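Local coordinates for protein acetyltransferase (Elizabethkingia anophelis, PDB 6AO7) that binds acetyl-CoA and, as a GNAT-family enzyme, probably transfers its acetyl group to an acceptor substrate, at residues 126-137 and 152-160. Sequence-based numbering, arbitrary orientation.
With SO4 (sulfate ion), chain C; SO4 (sulfate ion), chain B.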
loop_
_atom_site.group_PDB
_atom_site.type_symbol
_atom_site.label_atom_id
_atom_site.label_comp_id
_atom_site.label_asym_id
_atom_site.label_seq_id
_atom_site.Cartn_x
_atom_site.Cartn_y
_atom_site.Cartn_z
ATOM N N GLY A 126 7.354 1.318 11.854
ATOM C CA GLY A 126 6.583 0.555 12.819
ATOM C C GLY A 126 5.085 0.626 12.657
ATOM O O GLY A 126 4.368 -0.007 13.438
ATOM N N PHE A 127 4.581 1.361 11.676
ATOM C CA PHE A 127 3.144 1.446 11.459
ATOM C C PHE A 127 2.656 0.216 10.712
ATOM O O PHE A 127 3.294 -0.240 9.766
ATOM C CB PHE A 127 2.803 2.699 10.659
ATOM C CG PHE A 127 2.944 3.961 11.419
ATOM C CD1 PHE A 127 4.169 4.635 11.492
ATOM C CD2 PHE A 127 1.840 4.512 12.051
ATOM C CE1 PHE A 127 4.277 5.831 12.190
ATOM C CE2 PHE A 127 1.949 5.695 12.750
ATOM C CZ PHE A 127 3.171 6.360 12.821
ATOM N N ARG A 128 1.525 -0.328 11.151
ATOM C CA ARG A 128 0.874 -1.440 10.467
ATOM C C ARG A 128 -0.321 -0.904 9.694
ATOM O O ARG A 128 -1.017 -0.006 10.168
ATOM C CB ARG A 128 0.400 -2.501 11.466
ATOM C CG ARG A 128 1.501 -3.128 12.310
ATOM C CD ARG A 128 2.124 -4.351 11.646
ATOM N NE ARG A 128 1.182 -5.459 11.464
ATOM C CZ ARG A 128 0.951 -6.410 12.368
ATOM N NH1 ARG A 128 1.583 -6.391 13.530
ATOM N NH2 ARG A 128 0.081 -7.385 12.108
ATOM N N ILE A 129 -0.587 -1.469 8.518
ATOM C CA ILE A 129 -1.790 -1.069 7.797
ATOM C C ILE A 129 -3.009 -1.643 8.513
ATOM O O ILE A 129 -3.067 -2.846 8.793
ATOM C CB ILE A 129 -1.714 -1.521 6.335
ATOM C CG1 ILE A 129 -0.500 -0.887 5.650
ATOM C CG2 ILE A 129 -2.999 -1.185 5.616
ATOM C CD1 ILE A 129 -0.353 -1.314 4.210
ATOM N N THR A 130 -3.975 -0.782 8.863
ATOM C CA THR A 130 -5.088 -1.296 9.664
ATOM C C THR A 130 -6.482 -1.029 9.106
ATOM O O THR A 130 -7.410 -1.785 9.416
ATOM C CB THR A 130 -5.031 -0.762 11.099
ATOM O OG1 THR A 130 -4.979 0.675 11.100
ATOM C CG2 THR A 130 -3.831 -1.350 11.844
ATOM N N ASP A 131 -6.664 0.016 8.301
ATOM C CA ASP A 131 -8.014 0.419 7.919
ATOM C C ASP A 131 -8.005 1.087 6.553
ATOM O O ASP A 131 -7.034 1.746 6.177
ATOM C CB ASP A 131 -8.623 1.393 8.938
ATOM C CG ASP A 131 -8.895 0.750 10.277
ATOM O OD1 ASP A 131 -9.952 0.101 10.412
ATOM O OD2 ASP A 131 -8.050 0.897 11.192
ATOM N N ILE A 132 -9.110 0.925 5.819
ATOM C CA ILE A 132 -9.347 1.652 4.573
ATOM C C ILE A 132 -10.549 2.570 4.769
ATOM O O ILE A 132 -11.602 2.127 5.241
ATOM C CB ILE A 132 -9.586 0.700 3.387
ATOM C CG1 ILE A 132 -8.546 -0.420 3.382
ATOM C CG2 ILE A 132 -9.543 1.481 2.077
ATOM C CD1 ILE A 132 -7.134 0.101 3.396
ATOM N N ARG A 133 -10.399 3.836 4.400
ATOM C CA ARG A 133 -11.493 4.807 4.384
ATOM C C ARG A 133 -11.894 5.046 2.927
ATOM O O ARG A 133 -11.315 5.890 2.246
ATOM C CB ARG A 133 -11.080 6.116 5.057
ATOM C CG ARG A 133 -10.777 6.015 6.543
ATOM C CD ARG A 133 -10.408 7.379 7.130
ATOM N NE ARG A 133 -10.267 7.346 8.586
ATOM C CZ ARG A 133 -9.931 8.397 9.328
ATOM N NH1 ARG A 133 -9.702 9.569 8.752
ATOM N NH2 ARG A 133 -9.823 8.275 10.644
ATOM N N LYS A 134 -12.915 4.325 2.465
ATOM C CA LYS A 134 -13.299 4.389 1.058
ATOM C C LYS A 134 -13.800 5.778 0.682
ATOM O O LYS A 134 -14.653 6.353 1.367
ATOM C CB LYS A 134 -14.372 3.346 0.754
ATOM C CG LYS A 134 -14.835 3.353 -0.699
ATOM C CD LYS A 134 -15.978 2.378 -0.924
ATOM C CE LYS A 134 -16.536 2.495 -2.332
ATOM N NZ LYS A 134 -17.596 1.480 -2.592
ATOM N N ASN A 135 -13.270 6.315 -0.419
ATOM C CA ASN A 135 -13.686 7.609 -0.965
ATOM C C ASN A 135 -13.453 8.772 -0.000
ATOM O O ASN A 135 -14.101 9.813 -0.122
ATOM C CB ASN A 135 -15.156 7.585 -1.410
ATOM C CG ASN A 135 -15.344 6.911 -2.760
ATOM O OD1 ASN A 135 -14.415 6.839 -3.570
ATOM N ND2 ASN A 135 -16.551 6.426 -3.012
ATOM N N PHE A 136 -12.518 8.627 0.943
ATOM C CA PHE A 136 -12.218 9.721 1.860
ATOM C C PHE A 136 -11.797 10.979 1.106
ATOM O O PHE A 136 -12.299 12.077 1.377
ATOM C CB PHE A 136 -11.123 9.311 2.845
ATOM C CG PHE A 136 -10.656 10.444 3.729
ATOM C CD1 PHE A 136 -11.330 10.743 4.902
ATOM C CD2 PHE A 136 -9.555 11.213 3.378
ATOM C CE1 PHE A 136 -10.916 11.792 5.709
ATOM C CE2 PHE A 136 -9.139 12.255 4.178
ATOM C CZ PHE A 136 -9.816 12.542 5.345
ATOM N N PHE A 137 -10.850 10.842 0.173
ATOM C CA PHE A 137 -10.358 12.012 -0.544
ATOM C C PHE A 137 -11.399 12.529 -1.526
ATOM O O PHE A 137 -11.545 13.746 -1.702
ATOM C CB PHE A 137 -9.047 11.680 -1.250
ATOM C CG PHE A 137 -7.890 11.471 -0.307
ATOM C CD1 PHE A 137 -7.250 12.555 0.273
ATOM C CD2 PHE A 137 -7.450 10.200 0.000
ATOM C CE1 PHE A 137 -6.191 12.376 1.143
ATOM C CE2 PHE A 137 -6.382 10.006 0.876
ATOM C CZ PHE A 137 -5.752 11.104 1.443
ATOM N N CYS A 152 -6.181 9.153 -6.460
ATOM C CA CYS A 152 -6.102 9.043 -5.008
ATOM C C CYS A 152 -7.496 9.280 -4.438
ATOM O O CYS A 152 -7.890 10.417 -4.163
ATOM C CB CYS A 152 -5.090 10.046 -4.478
ATOM S SG CYS A 152 -4.894 10.008 -2.702
ATOM N N THR A 153 -8.248 8.199 -4.242
ATOM C CA THR A 153 -9.625 8.285 -3.759
ATOM C C THR A 153 -9.786 7.897 -2.295
ATOM O O THR A 153 -10.631 8.466 -1.593
ATOM C CB THR A 153 -10.547 7.378 -4.586
ATOM O OG1 THR A 153 -9.998 6.059 -4.602
ATOM C CG2 THR A 153 -10.691 7.875 -6.011
ATOM N N ASP A 154 -9.037 6.908 -1.824
ATOM C CA ASP A 154 -9.271 6.308 -0.520
ATOM C C ASP A 154 -8.109 6.611 0.412
ATOM O O ASP A 154 -6.975 6.823 -0.024
ATOM C CB ASP A 154 -9.451 4.788 -0.639
ATOM C CG ASP A 154 -10.385 4.387 -1.773
ATOM O OD1 ASP A 154 -10.073 3.406 -2.484
ATOM O OD2 ASP A 154 -11.432 5.043 -1.970
ATOM N N MET A 155 -8.390 6.652 1.710
ATOM C CA MET A 155 -7.335 6.819 2.695
ATOM C C MET A 155 -6.956 5.459 3.259
ATOM O O MET A 155 -7.834 4.680 3.645
ATOM C CB MET A 155 -7.750 7.754 3.827
ATOM C CG MET A 155 -6.816 7.635 4.997
ATOM S SD MET A 155 -7.147 8.862 6.252
ATOM C CE MET A 155 -6.420 10.292 5.442
ATOM N N ILE A 156 -5.655 5.169 3.280
ATOM C CA ILE A 156 -5.114 4.004 3.966
ATOM C C ILE A 156 -4.653 4.442 5.342
ATOM O O ILE A 156 -3.795 5.325 5.464
ATOM C CB ILE A 156 -3.951 3.381 3.183
ATOM C CG1 ILE A 156 -4.399 3.067 1.765
ATOM C CG2 ILE A 156 -3.434 2.150 3.915
ATOM C CD1 ILE A 156 -3.247 2.659 0.886
ATOM N N LEU A 157 -5.222 3.842 6.382
ATOM C CA LEU A 157 -4.899 4.215 7.753
ATOM C C LEU A 157 -3.921 3.197 8.324
ATOM O O LEU A 157 -4.160 1.990 8.231
ATOM C CB LEU A 157 -6.172 4.275 8.602
ATOM C CG LEU A 157 -6.293 5.284 9.748
ATOM C CD1 LEU A 157 -6.330 6.710 9.220
ATOM C CD2 LEU A 157 -7.516 5.002 10.599
ATOM N N LEU A 158 -2.831 3.681 8.910
ATOM C CA LEU A 158 -1.841 2.831 9.552
ATOM C C LEU A 158 -1.742 3.195 11.025
ATOM O O LEU A 158 -1.916 4.350 11.401
ATOM C CB LEU A 158 -0.448 2.964 8.907
ATOM C CG LEU A 158 -0.331 2.760 7.397
ATOM C CD1 LEU A 158 -0.519 4.079 6.637
ATOM C CD2 LEU A 158 1.047 2.140 7.038
ATOM N N THR A 159 -1.422 2.202 11.851
ATOM C CA THR A 159 -1.489 2.336 13.295
ATOM C C THR A 159 -0.254 1.724 13.914
ATOM O O THR A 159 0.166 0.632 13.531
ATOM C CB THR A 159 -2.712 1.634 13.895
ATOM O OG1 THR A 159 -3.903 2.124 13.272
ATOM C CG2 THR A 159 -2.779 1.888 15.386
ATOM N N MET A 160 0.301 2.416 14.894
ATOM C CA MET A 160 1.443 1.920 15.642
ATOM C C MET A 160 1.055 1.837 17.105
ATOM O O MET A 160 0.571 2.822 17.669
ATOM C CB MET A 160 2.652 2.834 15.478
ATOM C CG MET A 160 3.817 2.423 16.335
ATOM S SD MET A 160 5.086 3.691 16.305
ATOM C CE MET A 160 6.137 3.141 17.647
HETATM S S SO4 C . -17.295 4.521 -6.137
HETATM O O1 SO4 C . -17.928 3.464 -6.920
HETATM O O2 SO4 C . -16.779 5.553 -7.033
HETATM O O3 SO4 C . -16.191 3.963 -5.363
HETATM O O4 SO4 C . -18.281 5.099 -5.226
HETATM S S SO4 B . 0.352 -8.820 16.712
HETATM O O1 SO4 B . 0.418 -7.908 17.849
HETATM O O2 SO4 B . 1.675 -9.385 16.460
HETATM O O3 SO4 B . -0.092 -8.096 15.526
HETATM O O4 SO4 B . -0.599 -9.889 17.010
#
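Leu157 O accepts two backbone N-H groups, from Thr130 N in the carbonyl plane (2.8 Å) and from Asp131 N, tilted from it (3.2 Å): the signature of a classic beta bulge. Before the bulge, Arg128 and Thr159 exchange two backbone bonds. Beyond it the antiparallel ladder resumes, Leu157 N giving to Asp131 O and Arg133 N to Met155 O, the latter almost dead straight (179°). Thr130 OG1, set between its backbone N and carbonyl carbon (chi1 55°), is hydrogen-bonded to Thr159 OG1 (2.8 Å), and either hydroxyl could be the donor. Strand 128-133 ends the mixed GNAT sheet within this chain, while the other edge of strand 155-161 bonds to strand 106-112. At the end of the ladder, Arg133 O takes Met155 N and Phe136 N from opposite faces of its plane, the bond from Phe136 closing a type II beta turn. The buried Asp154 carboxylate receives Asn135 N on the anti side of OD2 (2.7 Å); OD2 also salt-bridges Arg128 of the second subunit. Thr153 O takes Phe137 N from above its carbonyl plane. Cys152 SG lies over one face of the Phe137 ring, and Met155 SD sits over Phe136. Leu157 CD1 covers one face of the Arg133 guanidinium.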